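Local coordinates for protein catalase-3 (Neurospora crassa, PDB 4AJ9) that breaks down hydrogen peroxide into oxygen and water at a heme centre, probably protecting the cell from its toxic effects, at residues H65-G70 with F254-L259; A107-S112 with V166-T171; Q325-P330 with L357-G362. All blocks are in the same frame, centred on the assembly; numbering follows the deposited sequence.

Contact 1 of 3, residues H65-G70 with F254-L259; sequences HARGAG and FHRQDL. With HEM (protoporphyrin IX containing Fe), chain Y.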
loop_
_atom_site.group_PDB
_atom_site.type_symbol
_atom_site.label_atom_id
_atom_site.label_comp_id
_atom_site.label_asym_id
_atom_site.label_seq_id
_atom_site.Cartn_x
_atom_site.Cartn_y
_atom_site.Cartn_z
ATOM N N HIS C 65 -14.652 9.201 12.729
ATOM C CA HIS C 65 -15.684 8.173 12.919
ATOM C C HIS C 65 -15.113 6.741 12.935
ATOM O O HIS C 65 -15.787 5.798 12.512
ATOM C CB HIS C 65 -16.760 8.255 11.827
ATOM C CG HIS C 65 -17.506 9.558 11.780
ATOM N ND1 HIS C 65 -18.804 9.689 12.230
ATOM C CD2 HIS C 65 -17.147 10.776 11.303
ATOM C CE1 HIS C 65 -19.209 10.933 12.045
ATOM N NE2 HIS C 65 -18.226 11.611 11.477
ATOM N N ALA C 66 -13.878 6.581 13.402
ATOM C CA ALA C 66 -13.246 5.262 13.425
ATOM C C ALA C 66 -14.025 4.260 14.298
ATOM O O ALA C 66 -14.047 3.055 14.008
ATOM C CB ALA C 66 -11.792 5.379 13.894
ATOM N N ARG C 67 -14.660 4.773 15.353
ATOM C CA ARG C 67 -15.464 3.957 16.274
ATOM C C ARG C 67 -16.936 3.906 15.867
ATOM O O ARG C 67 -17.630 4.924 15.875
ATOM C CB ARG C 67 -15.344 4.509 17.700
ATOM C CG ARG C 67 -16.154 3.743 18.766
ATOM C CD ARG C 67 -15.653 2.321 18.993
ATOM N NE ARG C 67 -16.510 1.611 19.958
ATOM C CZ ARG C 67 -16.313 0.373 20.397
ATOM N NH1 ARG C 67 -15.268 -0.339 19.983
ATOM N NH2 ARG C 67 -17.178 -0.162 21.256
ATOM N N GLY C 68 -17.418 2.726 15.493
ATOM C CA GLY C 68 -18.829 2.596 15.179
ATOM C C GLY C 68 -19.273 1.183 14.890
ATOM O O GLY C 68 -18.476 0.248 14.942
ATOM N N ALA C 69 -20.554 1.035 14.574
ATOM C CA ALA C 69 -21.147 -0.267 14.355
ATOM C C ALA C 69 -22.334 -0.133 13.417
ATOM O O ALA C 69 -22.976 0.920 13.350
ATOM C CB ALA C 69 -21.577 -0.888 15.689
ATOM N N GLY C 70 -22.627 -1.189 12.676
ATOM C CA GLY C 70 -23.671 -1.097 11.683
ATOM C C GLY C 70 -24.534 -2.326 11.506
ATOM O O GLY C 70 -24.306 -3.370 12.133
ATOM N N PHE C 254 -21.292 -0.522 24.719
ATOM C CA PHE C 254 -22.694 -0.392 25.107
ATOM C C PHE C 254 -23.602 -0.196 23.894
ATOM O O PHE C 254 -24.632 -0.864 23.761
ATOM C CB PHE C 254 -22.841 0.771 26.092
ATOM C CG PHE C 254 -24.264 1.007 26.578
ATOM C CD1 PHE C 254 -24.862 0.130 27.482
ATOM C CD2 PHE C 254 -24.969 2.138 26.183
ATOM C CE1 PHE C 254 -26.151 0.355 27.948
ATOM C CE2 PHE C 254 -26.256 2.371 26.650
ATOM C CZ PHE C 254 -26.849 1.470 27.537
ATOM N N HIS C 255 -23.233 0.722 23.006
ATOM C CA HIS C 255 -24.102 1.038 21.870
ATOM C C HIS C 255 -24.097 -0.047 20.788
ATOM O O HIS C 255 -25.148 -0.398 20.245
ATOM C CB HIS C 255 -23.760 2.399 21.261
ATOM C CG HIS C 255 -24.177 3.566 22.104
ATOM N ND1 HIS C 255 -23.699 4.842 21.896
ATOM C CD2 HIS C 255 -25.030 3.651 23.155
ATOM C CE1 HIS C 255 -24.232 5.662 22.786
ATOM N NE2 HIS C 255 -25.041 4.963 23.564
ATOM N N ARG C 256 -22.925 -0.572 20.448
ATOM C CA ARG C 256 -22.913 -1.637 19.457
ATOM C C ARG C 256 -23.598 -2.896 19.995
ATOM O O ARG C 256 -24.219 -3.620 19.232
ATOM C CB ARG C 256 -21.507 -1.936 18.913
ATOM C CG ARG C 256 -20.503 -2.479 19.898
ATOM C CD ARG C 256 -19.190 -2.848 19.176
ATOM N NE ARG C 256 -18.642 -1.699 18.442
ATOM C CZ ARG C 256 -17.501 -1.708 17.760
ATOM N NH1 ARG C 256 -16.760 -2.806 17.705
ATOM N NH2 ARG C 256 -17.094 -0.607 17.137
ATOM N N GLN C 257 -23.480 -3.156 21.297
ATOM C CA GLN C 257 -24.215 -4.271 21.890
ATOM C C GLN C 257 -25.731 -4.018 21.851
ATOM O O GLN C 257 -26.512 -4.927 21.546
ATOM C CB GLN C 257 -23.750 -4.544 23.329
ATOM C CG GLN C 257 -24.308 -5.840 23.926
ATOM C CD GLN C 257 -23.617 -7.089 23.379
ATOM O OE1 GLN C 257 -22.434 -7.322 23.645
ATOM N NE2 GLN C 257 -24.356 -7.900 22.621
ATOM N N ASP C 258 -26.147 -2.791 22.165
ATOM C CA ASP C 258 -27.577 -2.451 22.178
ATOM C C ASP C 258 -28.209 -2.706 20.800
ATOM O O ASP C 258 -29.271 -3.312 20.688
ATOM C CB ASP C 258 -27.784 -0.995 22.628
ATOM C CG ASP C 258 -29.172 -0.474 22.316
ATOM O OD1 ASP C 258 -29.466 -0.217 21.125
ATOM O OD2 ASP C 258 -29.977 -0.321 23.261
ATOM N N LEU C 259 -27.542 -2.254 19.748
ATOM C CA LEU C 259 -28.054 -2.431 18.387
ATOM C C LEU C 259 -28.103 -3.907 18.008
ATOM O O LEU C 259 -29.097 -4.398 17.446
ATOM C CB LEU C 259 -27.155 -1.671 17.406
ATOM C CG LEU C 259 -27.506 -1.787 15.927
ATOM C CD1 LEU C 259 -28.898 -1.252 15.678
ATOM C CD2 LEU C 259 -26.470 -1.048 15.092
HETATM C CHA HEM Y . -16.374 9.897 7.779
HETATM C CHB HEM Y . -20.371 12.573 8.522
HETATM C CHC HEM Y . -17.889 16.546 7.288
HETATM C CHD HEM Y . -14.234 13.778 5.725
HETATM C C1A HEM Y . -17.659 10.266 8.134
HETATM C C2A HEM Y . -18.705 9.389 8.649
HETATM C C3A HEM Y . -19.801 10.138 8.866
HETATM C C4A HEM Y . -19.497 11.501 8.479
HETATM C CMA HEM Y . -21.171 9.664 9.410
HETATM C CAA HEM Y . -18.540 7.874 8.940
HETATM C CBA HEM Y . -19.108 7.013 7.817
HETATM C CGA HEM Y . -19.003 5.568 8.228
HETATM O O1A HEM Y . -18.162 4.834 7.653
HETATM O O2A HEM Y . -19.759 5.146 9.144
HETATM C C1B HEM Y . -20.064 13.880 8.195
HETATM C C2B HEM Y . -21.002 14.987 8.138
HETATM C C3B HEM Y . -20.316 16.095 7.819
HETATM C C4B HEM Y . -18.929 15.713 7.637
HETATM C CMB HEM Y . -22.511 14.828 8.439
HETATM C CAB HEM Y . -20.836 17.535 7.595
HETATM C CBB HEM Y . -22.102 17.752 7.217
HETATM C C1C HEM Y . -16.728 16.127 6.684
HETATM C C2C HEM Y . -15.819 16.955 5.905
HETATM C C3C HEM Y . -14.811 16.177 5.504
HETATM C C4C HEM Y . -15.066 14.837 5.967
HETATM C CMC HEM Y . -15.980 18.466 5.653
HETATM C CAC HEM Y . -13.611 16.542 4.620
HETATM C CBC HEM Y . -13.760 17.465 3.669
HETATM C C1D HEM Y . -14.448 12.496 6.135
HETATM C C2D HEM Y . -13.547 11.404 5.871
HETATM C C3D HEM Y . -14.213 10.195 6.513
HETATM C C4D HEM Y . -15.449 10.674 7.090
HETATM C CMD HEM Y . -12.209 11.479 5.105
HETATM C CAD HEM Y . -13.684 8.752 6.522
HETATM C CBD HEM Y . -14.375 8.021 5.377
HETATM C CGD HEM Y . -13.809 6.631 5.255
HETATM O O1D HEM Y . -14.501 5.762 4.672
HETATM O O2D HEM Y . -12.685 6.391 5.766
HETATM N NA HEM Y . -18.184 11.539 8.042
HETATM N NB HEM Y . -18.819 14.362 7.879
HETATM N NC HEM Y . -16.235 14.840 6.694
HETATM N ND HEM Y . -15.552 12.037 6.843
HETATM FE FE HEM Y . -17.266 13.171 7.287
HETATM O O HOH W 1 -15.010 0.724 15.192
#
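From the heme pocket, where His65 sits, the chain runs on into strand 68-77, and there Arg67 stacks its guanidinium on that of Arg256, joining the start of the strand to the N-terminal part of helix 254-264. The evidence for a true stack is the centre spacing of 3.6 Å combined with planes only 6° apart. NH1 of Arg67 lies over the centre of the Arg256 group, and the two side chains cross at about a right angle. The like charges are each matched by carboxylates: Arg67 has Asp253 and Asp114, and Arg256 NH1 has Glu165 of the second subunit, which would probably offset the repulsion.

A water completes the join. It donates to Ala66 O at 2.8 Å and accepts from both Gly68 N and Arg256 NH2, sitting in the plane of the Arg256 guanidinium. Arg256 NH2 also comes within 2.7 Å of Gly68 O, but the angle is too poor for a hydrogen bond, and that carbonyl is hydrogen-bonded to Tyr319 OH. Nonpolar packing follows further along. Ala69 CB meets Arg256 CB at a tight 3.4 Å, and Leu259 CD2 lies 4.3 Å from Gly70 C. Strand and helix run nearly parallel here: the axes of residues 68-70 and 254-259 approach to 8.3 Å and are inclined by 7°.

At the other end of the segment, His65 lays a ring face on the heme, with C3A 3.3 Å above the imidazole plane and over its centre; its ND1 is hydrogen-bonded to Ser104 OG. His65 is a predicted active-site residue, and a histidine stacked over the porphyrin, carried just ahead of a strand of the antiparallel barrel, is the distal-side arrangement of heme catalases.

Contact 2 of 3, residues A107-S112 with V166-T171; sequences AGSRGS and VPQAAT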
loop_
_atom_site.group_PDB
_atom_site.type_symbol
_atom_site.label_atom_id
_atom_site.label_comp_id
_atom_site.label_asym_id
_atom_site.label_seq_id
_atom_site.Cartn_x
_atom_site.Cartn_y
_atom_site.Cartn_z
ATOM N N ALA C 107 -14.453 11.455 17.116
ATOM C CA ALA C 107 -13.073 11.788 17.458
ATOM C C ALA C 107 -12.254 10.550 17.790
ATOM O O ALA C 107 -11.085 10.452 17.419
ATOM C CB ALA C 107 -13.039 12.772 18.623
ATOM N N GLY C 108 -12.875 9.617 18.501
ATOM C CA GLY C 108 -12.162 8.493 19.079
ATOM C C GLY C 108 -11.671 7.482 18.062
ATOM O O GLY C 108 -12.259 7.320 16.984
ATOM N N SER C 109 -10.581 6.805 18.409
ATOM C CA SER C 109 -10.058 5.710 17.594
ATOM C C SER C 109 -10.916 4.460 17.756
ATOM O O SER C 109 -11.842 4.439 18.558
ATOM C CB SER C 109 -8.621 5.390 18.003
ATOM O OG SER C 109 -7.731 6.374 17.515
ATOM N N ARG C 110 -10.623 3.441 16.959
ATOM C CA ARG C 110 -11.255 2.153 17.147
ATOM C C ARG C 110 -10.931 1.738 18.564
ATOM O O ARG C 110 -9.823 1.949 19.027
ATOM C CB ARG C 110 -10.680 1.128 16.172
ATOM C CG ARG C 110 -10.910 1.452 14.714
ATOM C CD ARG C 110 -10.330 0.345 13.831
ATOM N NE ARG C 110 -10.786 -0.975 14.258
ATOM C CZ ARG C 110 -9.982 -2.013 14.477
ATOM N NH1 ARG C 110 -8.670 -1.894 14.298
ATOM N NH2 ARG C 110 -10.491 -3.175 14.867
ATOM N N GLY C 111 -11.892 1.159 19.260
ATOM C CA GLY C 111 -11.645 0.713 20.612
ATOM C C GLY C 111 -12.009 1.732 21.670
ATOM O O GLY C 111 -12.155 1.362 22.834
ATOM N N SER C 112 -12.156 3.004 21.296
ATOM C CA SER C 112 -12.614 3.989 22.279
ATOM C C SER C 112 -14.066 3.705 22.650
ATOM O O SER C 112 -14.696 2.854 22.047
ATOM C CB SER C 112 -12.435 5.436 21.782
ATOM O OG SER C 112 -13.144 5.664 20.579
ATOM N N VAL C 166 -2.975 12.525 23.967
ATOM C CA VAL C 166 -3.965 12.620 25.041
ATOM C C VAL C 166 -4.790 13.880 24.761
ATOM O O VAL C 166 -4.224 14.907 24.379
ATOM C CB VAL C 166 -3.258 12.800 26.411
ATOM C CG1 VAL C 166 -4.285 13.085 27.523
ATOM C CG2 VAL C 166 -2.405 11.580 26.743
ATOM N N PRO C 167 -6.115 13.834 24.974
ATOM C CA PRO C 167 -6.926 12.749 25.524
ATOM C C PRO C 167 -7.713 12.006 24.446
ATOM O O PRO C 167 -8.019 12.578 23.397
ATOM C CB PRO C 167 -7.920 13.506 26.404
ATOM C CG PRO C 167 -8.220 14.722 25.579
ATOM C CD PRO C 167 -6.912 15.074 24.850
ATOM N N GLN C 168 -8.054 10.754 24.734
ATOM C CA GLN C 168 -8.818 9.899 23.837
ATOM C C GLN C 168 -10.293 10.298 23.783
ATOM O O GLN C 168 -10.930 10.497 24.827
ATOM C CB GLN C 168 -8.726 8.446 24.327
ATOM C CG GLN C 168 -9.409 7.432 23.422
ATOM C CD GLN C 168 -8.870 7.459 22.000
ATOM O OE1 GLN C 168 -9.605 7.195 21.044
ATOM N NE2 GLN C 168 -7.577 7.782 21.850
ATOM N N ALA C 169 -10.826 10.422 22.570
ATOM C CA ALA C 169 -12.273 10.541 22.383
ATOM C C ALA C 169 -12.872 11.632 23.265
ATOM O O ALA C 169 -13.839 11.392 23.985
ATOM C CB ALA C 169 -12.948 9.205 22.692
ATOM N N ALA C 170 -12.307 12.828 23.218
ATOM C CA ALA C 170 -12.798 13.882 24.095
ATOM C C ALA C 170 -12.496 15.278 23.571
ATOM O O ALA C 170 -11.418 15.540 23.048
ATOM C CB ALA C 170 -12.216 13.703 25.477
ATOM N N THR C 171 -13.464 16.172 23.714
ATOM C CA THR C 171 -13.252 17.574 23.386
ATOM C C THR C 171 -12.750 18.340 24.602
ATOM O O THR C 171 -12.444 19.527 24.520
ATOM C CB THR C 171 -14.534 18.223 22.867
ATOM O OG1 THR C 171 -15.625 17.893 23.739
ATOM C CG2 THR C 171 -14.850 17.730 21.457
HETATM O O HOH W 2 -9.630 10.555 20.172
HETATM O O HOH W 3 -7.327 8.657 18.828
#
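Gln168 reaches Ser109 with CG anti to its own backbone N (chi1 -176°) and a bend at chi2 (57°) that swings CD back toward the 107-112 loop. OE1 then accepts from Ser109 N at 2.8 Å. The N-H points almost straight at it (163°), and the donor lies nearly in line with the amide C=O. Ser112 CB packs against the same oxygen, 3.4 Å from OE1.

In the next residue, Ala169, CB rests 3.8 Å from Gly108 CA and also touches Ser112 CB. A CB on Gly108 would collide with both Ala169 CB and Ser112 OG, so the close approach of the loops depends on its absence. Ser112 turns OG between its backbone N and carbonyl carbon, where it donates to Ser109 O at 2.7 Å in the carbonyl plane. Ser112 N bonds to that oxygen as well, at 3.1 Å, closing the type II turn from Ser109 to Ser112.

Two waters fill in the polar links. One donates to Ser109 OG and accepts from Gln168 NE2 at 3.2 Å, while Ser109 OG is also hydrogen-bonded to Glu61. The other accepts from Ala169 N at 2.7 Å and reaches Ala107 O only weakly. An alanine in place of Gln168 would probably leave Ser109 N without its acceptor, break the water link to Ser109 OG and open a gap beside Ser112 CB.

The chemistry implies that two loops without regular secondary structure are joined by one nearly straight bond, by waters and by close CB-to-CA packing, with Gln168 facing both ways: its side chain serves the 107-112 loop, while its backbone N donates to Asp253 of the second subunit.

Contact 3 of 3, residues Q325-P330 with L357-G362; sequences QISFQP and LNRHRG. With HEM (protoporphyrin IX containing Fe), chain Y.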
loop_
_atom_site.group_PDB
_atom_site.type_symbol
_atom_site.label_atom_id
_atom_site.label_comp_id
_atom_site.label_asym_id
_atom_site.label_seq_id
_atom_site.Cartn_x
_atom_site.Cartn_y
_atom_site.Cartn_z
ATOM N N GLN C 325 -15.113 -2.542 6.547
ATOM C CA GLN C 325 -14.735 -2.290 5.165
ATOM C C GLN C 325 -15.688 -1.378 4.384
ATOM O O GLN C 325 -15.286 -0.799 3.392
ATOM C CB GLN C 325 -14.528 -3.597 4.390
ATOM C CG GLN C 325 -13.249 -4.342 4.761
ATOM C CD GLN C 325 -12.851 -5.410 3.740
ATOM O OE1 GLN C 325 -11.697 -5.471 3.309
ATOM N NE2 GLN C 325 -13.793 -6.268 3.375
ATOM N N ILE C 326 -16.942 -1.251 4.801
ATOM C CA ILE C 326 -17.859 -0.415 4.029
ATOM C C ILE C 326 -17.329 1.024 3.899
ATOM O O ILE C 326 -16.825 1.600 4.861
ATOM C CB ILE C 326 -19.307 -0.429 4.570
ATOM C CG1 ILE C 326 -20.269 0.096 3.492
ATOM C CG2 ILE C 326 -19.396 0.333 5.903
ATOM C CD1 ILE C 326 -21.781 -0.052 3.838
ATOM N N SER C 327 -17.439 1.578 2.693
ATOM C CA SER C 327 -16.838 2.868 2.355
ATOM C C SER C 327 -17.924 3.833 1.901
ATOM O O SER C 327 -18.334 3.792 0.731
ATOM C CB SER C 327 -15.850 2.683 1.193
ATOM O OG SER C 327 -14.775 1.829 1.545
ATOM N N PHE C 328 -18.391 4.695 2.802
ATOM C CA PHE C 328 -19.444 5.656 2.458
ATOM C C PHE C 328 -18.856 6.847 1.714
ATOM O O PHE C 328 -17.679 7.166 1.883
ATOM C CB PHE C 328 -20.165 6.157 3.714
ATOM C CG PHE C 328 -21.046 5.125 4.376
ATOM C CD1 PHE C 328 -22.361 4.936 3.951
ATOM C CD2 PHE C 328 -20.577 4.379 5.446
ATOM C CE1 PHE C 328 -23.169 3.999 4.570
ATOM C CE2 PHE C 328 -21.392 3.437 6.061
ATOM C CZ PHE C 328 -22.685 3.256 5.620
ATOM N N GLN C 329 -19.682 7.494 0.894
ATOM C CA GLN C 329 -19.289 8.708 0.175
ATOM C C GLN C 329 -20.513 9.580 -0.115
ATOM O O GLN C 329 -21.499 9.096 -0.677
ATOM C CB GLN C 329 -18.669 8.376 -1.179
ATOM C CG GLN C 329 -17.341 7.628 -1.184
ATOM C CD GLN C 329 -16.797 7.544 -2.603
ATOM O OE1 GLN C 329 -16.768 8.541 -3.313
ATOM N NE2 GLN C 329 -16.400 6.350 -3.031
ATOM N N PRO C 330 -20.444 10.873 0.241
ATOM C CA PRO C 330 -21.531 11.765 -0.168
ATOM C C PRO C 330 -21.523 11.932 -1.685
ATOM O O PRO C 330 -22.509 12.411 -2.249
ATOM C CB PRO C 330 -21.197 13.087 0.531
ATOM C CG PRO C 330 -20.188 12.758 1.544
ATOM C CD PRO C 330 -19.447 11.557 1.072
ATOM N N LEU C 357 -8.612 5.322 -0.837
ATOM C CA LEU C 357 -7.314 4.877 -1.308
ATOM C C LEU C 357 -6.390 4.584 -0.136
ATOM O O LEU C 357 -5.569 3.669 -0.200
ATOM C CB LEU C 357 -6.675 5.934 -2.214
ATOM C CG LEU C 357 -7.390 6.258 -3.515
ATOM C CD1 LEU C 357 -6.802 7.522 -4.152
ATOM C CD2 LEU C 357 -7.345 5.067 -4.473
ATOM N N ASN C 358 -6.519 5.356 0.943
ATOM C CA ASN C 358 -5.708 5.090 2.128
ATOM C C ASN C 358 -6.202 3.863 2.886
ATOM O O ASN C 358 -5.431 2.953 3.195
ATOM C CB ASN C 358 -5.694 6.287 3.087
ATOM C CG ASN C 358 -4.667 6.124 4.196
ATOM O OD1 ASN C 358 -3.474 6.060 3.926
ATOM N ND2 ASN C 358 -5.130 6.051 5.453
ATOM N N ARG C 359 -7.495 3.841 3.178
ATOM C CA ARG C 359 -8.051 2.759 3.971
ATOM C C ARG C 359 -7.947 1.418 3.249
ATOM O O ARG C 359 -7.624 0.400 3.862
ATOM C CB ARG C 359 -9.499 3.065 4.331
ATOM C CG ARG C 359 -9.998 2.299 5.533
ATOM C CD ARG C 359 -10.862 3.198 6.405
ATOM N NE ARG C 359 -12.153 3.496 5.792
ATOM C CZ ARG C 359 -13.139 2.612 5.646
ATOM N NH1 ARG C 359 -12.980 1.358 6.050
ATOM N NH2 ARG C 359 -14.284 2.984 5.080
ATOM N N HIS C 360 -8.221 1.416 1.945
ATOM C CA HIS C 360 -8.249 0.168 1.180
ATOM C C HIS C 360 -7.004 -0.109 0.345
ATOM O O HIS C 360 -6.913 -1.148 -0.314
ATOM C CB HIS C 360 -9.513 0.086 0.314
ATOM C CG HIS C 360 -10.780 -0.023 1.114
ATOM N ND1 HIS C 360 -11.129 -1.171 1.794
ATOM C CD2 HIS C 360 -11.769 0.873 1.358
ATOM C CE1 HIS C 360 -12.284 -0.983 2.410
ATOM N NE2 HIS C 360 -12.693 0.248 2.163
ATOM N N ARG C 361 -6.051 0.813 0.366
ATOM C CA ARG C 361 -4.790 0.640 -0.373
ATOM C C ARG C 361 -4.955 0.187 -1.828
ATOM O O ARG C 361 -4.241 -0.703 -2.296
ATOM C CB ARG C 361 -3.874 -0.351 0.355
ATOM C CG ARG C 361 -3.039 0.256 1.466
ATOM C CD ARG C 361 -3.892 0.650 2.669
ATOM N NE ARG C 361 -3.157 1.501 3.605
ATOM C CZ ARG C 361 -2.665 2.701 3.294
ATOM N NH1 ARG C 361 -2.836 3.193 2.076
ATOM N NH2 ARG C 361 -2.015 3.403 4.200
ATOM N N GLY C 362 -5.872 0.811 -2.549
ATOM C CA GLY C 362 -6.161 0.400 -3.905
ATOM C C GLY C 362 -7.436 1.059 -4.388
ATOM O O GLY C 362 -8.231 1.538 -3.592
HETATM C CHA HEM Y . -16.374 9.897 7.779
HETATM C CHB HEM Y . -20.371 12.573 8.522
HETATM C CHC HEM Y . -17.889 16.546 7.288
HETATM C CHD HEM Y . -14.234 13.778 5.725
HETATM C C1A HEM Y . -17.659 10.266 8.134
HETATM C C2A HEM Y . -18.705 9.389 8.649
HETATM C C3A HEM Y . -19.801 10.138 8.866
HETATM C C4A HEM Y . -19.497 11.501 8.479
HETATM C CMA HEM Y . -21.171 9.664 9.410
HETATM C CAA HEM Y . -18.540 7.874 8.940
HETATM C CBA HEM Y . -19.108 7.013 7.817
HETATM C CGA HEM Y . -19.003 5.568 8.228
HETATM O O1A HEM Y . -18.162 4.834 7.653
HETATM O O2A HEM Y . -19.759 5.146 9.144
HETATM C C1B HEM Y . -20.064 13.880 8.195
HETATM C C2B HEM Y . -21.002 14.987 8.138
HETATM C C3B HEM Y . -20.316 16.095 7.819
HETATM C C4B HEM Y . -18.929 15.713 7.637
HETATM C CMB HEM Y . -22.511 14.828 8.439
HETATM C CAB HEM Y . -20.836 17.535 7.595
HETATM C CBB HEM Y . -22.102 17.752 7.217
HETATM C C1C HEM Y . -16.728 16.127 6.684
HETATM C C2C HEM Y . -15.819 16.955 5.905
HETATM C C3C HEM Y . -14.811 16.177 5.504
HETATM C C4C HEM Y . -15.066 14.837 5.967
HETATM C CMC HEM Y . -15.980 18.466 5.653
HETATM C CAC HEM Y . -13.611 16.542 4.620
HETATM C CBC HEM Y . -13.760 17.465 3.669
HETATM C C1D HEM Y . -14.448 12.496 6.135
HETATM C C2D HEM Y . -13.547 11.404 5.871
HETATM C C3D HEM Y . -14.213 10.195 6.513
HETATM C C4D HEM Y . -15.449 10.674 7.090
HETATM C CMD HEM Y . -12.209 11.479 5.105
HETATM C CAD HEM Y . -13.684 8.752 6.522
HETATM C CBD HEM Y . -14.375 8.021 5.377
HETATM C CGD HEM Y . -13.809 6.631 5.255
HETATM O O1D HEM Y . -14.501 5.762 4.672
HETATM O O2D HEM Y . -12.685 6.391 5.766
HETATM N NA HEM Y . -18.184 11.539 8.042
HETATM N NB HEM Y . -18.819 14.362 7.879
HETATM N NC HEM Y . -16.235 14.840 6.694
HETATM N ND HEM Y . -15.552 12.037 6.843
HETATM FE FE HEM Y . -17.266 13.171 7.287
HETATM O O HOH W 4 -9.810 -3.554 2.829
#
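This buried polar contact, in which Arg359 meets Ile326 and His360 meets Ser327, joins the C-terminal end of helix 343-360 to the loop after helix 319-324, beside the heme propionates. In the conformer of Arg359 described here, one of two modelled, NH2 donates to Ile326 O at 2.9 Å (160°), with the oxygen in the guanidinium plane although the donor stands above the plane of the carbonyl. The same NH2 bonds to propionate oxygen O1D of the heme at 2.8 Å, and the chi3 bend (71°) turns NE toward O2D, 2.9 Å away. The fork of two N-H groups would fix the rotation of the carboxylate and probably steady its negative charge.

His360 NE2 lies 2.7 Å from Ser327 OG, but at 128° this hydrogen bond is weak; Ser327 OG has a stronger partner in Gln356 OE1. NE2 also hangs over a face of the Arg359 guanidinium, toward its rim. A water that donates to Gln325 OE1 at 2.7 Å also bonds His360 ND1, while Gln325 NE2 bonds Gln387 O of the third subunit.

Phe328 turns its ring edge to the other propionate, CD2 lying 3.3 Å from O1A. Helix 343-360 also carries Tyr352, the iron ligand by similarity, and the whole is typical of a catalase heme pocket, where arginines hold the propionates near the helix of the proximal tyrosine.

In the fold
From the N terminus, the chain first enters contact 1 at 65-70, at the start of a barrel strand, and closes it only at helix 254-264. Contact 2 falls wholly within that span, drawing the loop after strand 96-104 onto the one before helix 174-182. Contact 3 opens later, in series with both, and closes a short loop by bringing the segment after helix 319-324 to the end of helix 343-360; none of the three cross. Contacts 1 and 2 touch, with Arg67 NE 3.0 Å from Ser112 O. Contact 3 stays about 7 Å from contact 1 and 8 Å from contact 2, nearest atoms, yet shares the heme with contact 1. All three border the second subunit.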